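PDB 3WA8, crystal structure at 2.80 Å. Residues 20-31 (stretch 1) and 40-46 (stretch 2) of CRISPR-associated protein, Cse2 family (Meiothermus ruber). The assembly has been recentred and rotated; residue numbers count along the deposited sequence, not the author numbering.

Stretch 1 20-31: QRSTPADLARMR
Stretch 2, residues 40-46: EVVPLVE

The apolar centre of this contact is built by M30 from the first stretch and by V42, L44 and V45 from the second. The CA-to-CB bond of M30 points away from its partners, yet its flexible, extended side chain (m, t, t) brings the end back: CE lies 3.9 Å from L44 CD2 and 4.2 Å from V45 CG2, while CG is 4.1 Å from V42 CG2. The CA-to-CB bonds of V42 (chi1 t) and L44 (t, then p) point toward the first stretch. Compact, branched side chains suit this close packing, where the backbones approach to 6.6 Å between D26 CA and V42 CA and 7.3 Å between S22 CA and L44 CA.

V42 is the N-cap residue of the helix that starts at P43, whose ring keeps phi in the range a helix needs, here -50°; V42 O accepts from E46 N at 2.9 Å. L44 also reaches the turn between the helices of the first stretch, with CD2 3.4 Å from S22 OG, and the end of the preceding helix, with CD1 4.2 Å from R21 CB. S22 leaves helical geometry (phi/psi -58/134), and T23 (-98/166, chi1 p) caps the next helix: D26 N donates to T23 OG1 at 3.3 Å, and T23 N donates to D26 OD2 at 2.6 Å. D26, chi1 m, thus anchors the turn while its carboxylate borders the apolar cluster, OD1 being 3.8 Å from V42 CG1.

One helical turn after A25, R29 (m, t, then chi3 142°) extends from this cluster to the polar edge. Its CB packs 3.5 Å from V42 CG2, and its NH1 forms a salt bridge with E40 OE2 at 2.8 Å. E40 (t, p) places that oxygen over a guanidinium face, so the attraction is between charges alone, with no N-H directed at it. R29 NH1 also lies 2.6 Å from V41 O; the CA-to-CB bond of V41 points away from the first stretch.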

ATOM      1  N   GLN A  20      -0.018  -9.452  14.622  1.00 58.35           N
ATOM      2  CA  GLN A  20       0.098 -10.176  15.856  1.00 61.52           C
ATOM      3  C   GLN A  20      -1.248 -10.434  16.469  1.00 59.69           C
ATOM      4  O   GLN A  20      -1.407 -11.425  17.132  1.00 62.12           O
ATOM      5  CB  GLN A  20       0.989  -9.434  16.830  1.00 64.43           C
ATOM      6  CG  GLN A  20       2.421  -9.323  16.373  1.00 70.22           C
ATOM      7  CD  GLN A  20       3.308  -8.792  17.488  1.00 80.65           C
ATOM      8  OE1 GLN A  20       2.806  -8.507  18.582  1.00 86.17           O
ATOM      9  NE2 GLN A  20       4.623  -8.662  17.233  1.00 83.09           N
ATOM     10  N   ARG A  21      -2.224  -9.560  16.248  1.00 55.98           N
ATOM     11  CA  ARG A  21      -3.441  -9.618  17.058  1.00 55.31           C
ATOM     12  C   ARG A  21      -4.723  -9.926  16.312  1.00 51.94           C
ATOM     13  O   ARG A  21      -5.681 -10.327  16.936  1.00 52.81           O
ATOM     14  CB  ARG A  21      -3.639  -8.346  17.884  1.00 55.85           C
ATOM     15  CG  ARG A  21      -2.567  -8.064  18.897  1.00 62.91           C
ATOM     16  CD  ARG A  21      -3.011  -8.404  20.353  1.00 75.57           C
ATOM     17  NE  ARG A  21      -1.988  -7.983  21.325  1.00 84.92           N
ATOM     18  CZ  ARG A  21      -1.568  -6.719  21.476  1.00 88.47           C
ATOM     19  NH1 ARG A  21      -2.095  -5.740  20.736  1.00 86.79           N
ATOM     20  NH2 ARG A  21      -0.624  -6.423  22.358  1.00 93.34           N
ATOM     21  N   SER A  22      -4.768  -9.735  14.996  1.00 48.95           N
ATOM     22  CA  SER A  22      -6.007  -9.952  14.221  1.00 46.28           C
ATOM     23  C   SER A  22      -6.572 -11.354  14.350  1.00 47.82           C
ATOM     24  O   SER A  22      -5.812 -12.321  14.247  1.00 50.92           O
ATOM     25  CB  SER A  22      -5.753  -9.691  12.745  1.00 44.32           C
ATOM     26  OG  SER A  22      -5.338  -8.358  12.556  1.00 42.55           O
ATOM     27  N   THR A  23      -7.882 -11.476  14.564  1.00 46.18           N
ATOM     28  CA  THR A  23      -8.533 -12.770  14.488  1.00 47.94           C
ATOM     29  C   THR A  23      -9.194 -12.967  13.129  1.00 47.08           C
ATOM     30  O   THR A  23      -9.360 -12.006  12.361  1.00 44.69           O
ATOM     31  CB  THR A  23      -9.597 -12.946  15.561  1.00 49.33           C
ATOM     32  OG1 THR A  23     -10.734 -12.111  15.256  1.00 49.82           O
ATOM     33  CG2 THR A  23      -9.025 -12.614  16.933  1.00 49.33           C
ATOM     34  N   PRO A  24      -9.580 -14.219  12.810  1.00 49.62           N
ATOM     35  CA  PRO A  24     -10.174 -14.418  11.494  1.00 49.56           C
ATOM     36  C   PRO A  24     -11.413 -13.570  11.300  1.00 48.16           C
ATOM     37  O   PRO A  24     -11.604 -13.037  10.214  1.00 47.23           O
ATOM     38  CB  PRO A  24     -10.484 -15.903  11.466  1.00 52.90           C
ATOM     39  CG  PRO A  24      -9.528 -16.470  12.432  1.00 55.52           C
ATOM     40  CD  PRO A  24      -9.491 -15.487  13.547  1.00 52.95           C
ATOM     41  N   ALA A  25     -12.213 -13.401  12.352  1.00 49.37           N
ATOM     42  CA  ALA A  25     -13.321 -12.433  12.312  1.00 48.75           C
ATOM     43  C   ALA A  25     -12.849 -11.023  11.959  1.00 46.72           C
ATOM     44  O   ALA A  25     -13.459 -10.393  11.100  1.00 46.51           O
ATOM     45  CB  ALA A  25     -14.101 -12.416  13.589  1.00 48.72           C
ATOM     46  N   ASP A  26     -11.785 -10.527  12.591  1.00 46.43           N
ATOM     47  CA  ASP A  26     -11.300  -9.194  12.254  1.00 45.54           C
ATOM     48  C   ASP A  26     -11.010  -9.113  10.774  1.00 44.79           C
ATOM     49  O   ASP A  26     -11.401  -8.125  10.106  1.00 44.56           O
ATOM     50  CB  ASP A  26     -10.028  -8.844  12.995  1.00 46.01           C
ATOM     51  CG  ASP A  26     -10.215  -8.830  14.487  1.00 51.52           C
ATOM     52  OD1 ASP A  26     -11.236  -8.227  14.920  1.00 58.10           O
ATOM     53  OD2 ASP A  26      -9.348  -9.399  15.219  1.00 52.83           O
ATOM     54  N   LEU A  27     -10.350 -10.150  10.238  1.00 45.10           N
ATOM     55  CA  LEU A  27      -9.912 -10.100   8.836  1.00 43.36           C
ATOM     56  C   LEU A  27     -11.132 -10.043   7.907  1.00 43.75           C
ATOM     57  O   LEU A  27     -11.140  -9.299   6.901  1.00 42.58           O
ATOM     58  CB  LEU A  27      -8.984 -11.266   8.522  1.00 44.68           C
ATOM     59  CG  LEU A  27      -7.780 -11.360   9.450  1.00 44.23           C
ATOM     60  CD1 LEU A  27      -7.160 -12.728   9.393  1.00 47.46           C
ATOM     61  CD2 LEU A  27      -6.755 -10.308   9.097  1.00 40.97           C
ATOM     62  N   ALA A  28     -12.180 -10.781   8.288  1.00 44.84           N
ATOM     63  CA  ALA A  28     -13.411 -10.790   7.527  1.00 46.07           C
ATOM     64  C   ALA A  28     -13.978  -9.380   7.455  1.00 44.73           C
ATOM     65  O   ALA A  28     -14.293  -8.919   6.362  1.00 44.83           O
ATOM     66  CB  ALA A  28     -14.414 -11.770   8.107  1.00 48.37           C
ATOM     67  N   ARG A  29     -14.060  -8.697   8.603  1.00 44.04           N
ATOM     68  CA  ARG A  29     -14.527  -7.321   8.654  1.00 43.93           C
ATOM     69  C   ARG A  29     -13.641  -6.377   7.836  1.00 42.99           C
ATOM     70  O   ARG A  29     -14.152  -5.621   6.971  1.00 42.37           O
ATOM     71  CB  ARG A  29     -14.566  -6.827  10.061  1.00 43.61           C
ATOM     72  CG  ARG A  29     -15.707  -7.358  10.851  1.00 46.03           C
ATOM     73  CD  ARG A  29     -15.953  -6.495  12.100  1.00 44.14           C
ATOM     74  NE  ARG A  29     -17.379  -6.440  12.233  1.00 47.27           N
ATOM     75  CZ  ARG A  29     -18.135  -5.450  11.799  1.00 50.20           C
ATOM     76  NH1 ARG A  29     -17.606  -4.356  11.276  1.00 50.04           N
ATOM     77  NH2 ARG A  29     -19.439  -5.550  11.921  1.00 53.81           N
ATOM     78  N   MET A  30     -12.327  -6.446   8.089  1.00 42.21           N
ATOM     79  CA  MET A  30     -11.343  -5.618   7.367  1.00 41.96           C
ATOM     80  C   MET A  30     -11.528  -5.764   5.856  1.00 42.14           C
ATOM     81  O   MET A  30     -11.524  -4.769   5.126  1.00 41.38           O
ATOM     82  CB  MET A  30      -9.906  -5.970   7.757  1.00 40.82           C
ATOM     83  CG  MET A  30      -9.503  -5.625   9.198  1.00 41.56           C
ATOM     84  SD  MET A  30      -7.885  -6.376   9.605  1.00 45.32           S
ATOM     85  CE  MET A  30      -7.758  -6.088  11.360  1.00 44.15           C
ATOM     86  N   ARG A  31     -11.738  -7.011   5.411  1.00 43.91           N
ATOM     87  CA  ARG A  31     -11.957  -7.326   4.002  1.00 44.43           C
ATOM     88  C   ARG A  31     -13.250  -6.706   3.502  1.00 45.87           C
ATOM     89  O   ARG A  31     -13.273  -6.058   2.454  1.00 45.43           O
ATOM     90  CB  ARG A  31     -12.012  -8.832   3.812  1.00 46.71           C
ATOM     91  CG  ARG A  31     -10.782  -9.481   3.234  1.00 45.68           C
ATOM     92  CD  ARG A  31     -11.055 -10.973   3.235  1.00 48.65           C
ATOM     93  NE  ARG A  31     -10.363 -11.648   4.317  1.00 49.58           N
ATOM     94  CZ  ARG A  31     -10.897 -12.611   5.046  1.00 57.21           C
ATOM     95  NH1 ARG A  31     -12.151 -12.997   4.860  1.00 60.67           N
ATOM     96  NH2 ARG A  31     -10.184 -13.191   5.999  1.00 62.75           N
ATOM     97  N   GLU A  40     -16.977   0.183   7.907  1.00 48.87           N
ATOM     98  CA  GLU A  40     -17.180  -1.115   8.538  1.00 49.53           C
ATOM     99  C   GLU A  40     -16.224  -1.189   9.726  1.00 48.61           C
ATOM    100  O   GLU A  40     -15.017  -1.381   9.570  1.00 47.13           O
ATOM    101  CB  GLU A  40     -16.872  -2.237   7.548  1.00 48.21           C
ATOM    102  CG  GLU A  40     -16.763  -3.602   8.142  1.00 48.91           C
ATOM    103  CD  GLU A  40     -18.086  -4.297   8.154  1.00 57.30           C
ATOM    104  OE1 GLU A  40     -19.038  -3.741   7.583  1.00 60.97           O
ATOM    105  OE2 GLU A  40     -18.192  -5.397   8.738  1.00 61.10           O
ATOM    106  N   VAL A  41     -16.758  -1.016  10.915  1.00 50.47           N
ATOM    107  CA  VAL A  41     -15.924  -0.733  12.056  1.00 49.49           C
ATOM    108  C   VAL A  41     -15.261  -1.991  12.602  1.00 48.21           C
ATOM    109  O   VAL A  41     -15.924  -3.019  12.760  1.00 49.03           O
ATOM    110  CB  VAL A  41     -16.794  -0.075  13.100  1.00 52.92           C
ATOM    111  CG1 VAL A  41     -16.057   0.108  14.379  1.00 51.85           C
ATOM    112  CG2 VAL A  41     -17.291   1.235  12.542  1.00 54.07           C
ATOM    113  N   VAL A  42     -13.960  -1.914  12.889  1.00 46.89           N
ATOM    114  CA  VAL A  42     -13.238  -3.040  13.503  1.00 46.41           C
ATOM    115  C   VAL A  42     -12.539  -2.632  14.812  1.00 48.26           C
ATOM    116  O   VAL A  42     -11.555  -1.858  14.781  1.00 48.68           O
ATOM    117  CB  VAL A  42     -12.168  -3.629  12.539  1.00 44.11           C
ATOM    118  CG1 VAL A  42     -11.466  -4.790  13.207  1.00 44.90           C
ATOM    119  CG2 VAL A  42     -12.772  -4.065  11.221  1.00 41.91           C
ATOM    120  N   PRO A  43     -12.997  -3.169  15.964  1.00 50.01           N
ATOM    121  CA  PRO A  43     -12.514  -2.678  17.272  1.00 52.26           C
ATOM    122  C   PRO A  43     -11.009  -2.618  17.299  1.00 52.21           C
ATOM    123  O   PRO A  43     -10.444  -1.601  17.667  1.00 54.11           O
ATOM    124  CB  PRO A  43     -13.015  -3.722  18.258  1.00 52.73           C
ATOM    125  CG  PRO A  43     -14.234  -4.251  17.646  1.00 52.84           C
ATOM    126  CD  PRO A  43     -13.963  -4.263  16.129  1.00 50.62           C
ATOM    127  N   LEU A  44     -10.367  -3.693  16.866  1.00 51.48           N
ATOM    128  CA  LEU A  44      -8.918  -3.711  16.697  1.00 52.17           C
ATOM    129  C   LEU A  44      -8.318  -2.409  16.121  1.00 51.99           C
ATOM    130  O   LEU A  44      -7.423  -1.782  16.725  1.00 54.54           O
ATOM    131  CB  LEU A  44      -8.530  -4.880  15.793  1.00 50.45           C
ATOM    132  CG  LEU A  44      -7.083  -5.339  15.977  1.00 52.92           C
ATOM    133  CD1 LEU A  44      -6.800  -5.686  17.464  1.00 56.71           C
ATOM    134  CD2 LEU A  44      -6.771  -6.513  15.070  1.00 53.13           C
ATOM    135  N   VAL A  45      -8.818  -2.012  14.955  1.00 49.82           N
ATOM    136  CA  VAL A  45      -8.332  -0.824  14.260  1.00 48.84           C
ATOM    137  C   VAL A  45      -8.716   0.425  15.012  1.00 51.83           C
ATOM    138  O   VAL A  45      -7.857   1.270  15.275  1.00 53.79           O
ATOM    139  CB  VAL A  45      -8.909  -0.768  12.859  1.00 46.55           C
ATOM    140  CG1 VAL A  45      -8.638   0.576  12.225  1.00 45.54           C
ATOM    141  CG2 VAL A  45      -8.350  -1.940  12.029  1.00 42.83           C
ATOM    142  N   GLU A  46      -9.997   0.512  15.384  1.00 52.63           N
ATOM    143  CA  GLU A  46     -10.523   1.619  16.181  1.00 56.18           C
ATOM    144  C   GLU A  46      -9.694   1.862  17.441  1.00 60.23           C
ATOM    145  O   GLU A  46      -9.401   3.011  17.803  1.00 63.43           O
ATOM    146  CB  GLU A  46     -11.962   1.337  16.579  1.00 56.81           C
ATOM    147  CG  GLU A  46     -12.933   1.358  15.431  1.00 53.76           C
ATOM    148  CD  GLU A  46     -13.022   2.704  14.768  1.00 52.76           C
ATOM    149  OE1 GLU A  46     -12.874   3.715  15.479  1.00 57.77           O
ATOM    150  OE2 GLU A  46     -13.243   2.757  13.541  1.00 47.84           O
TER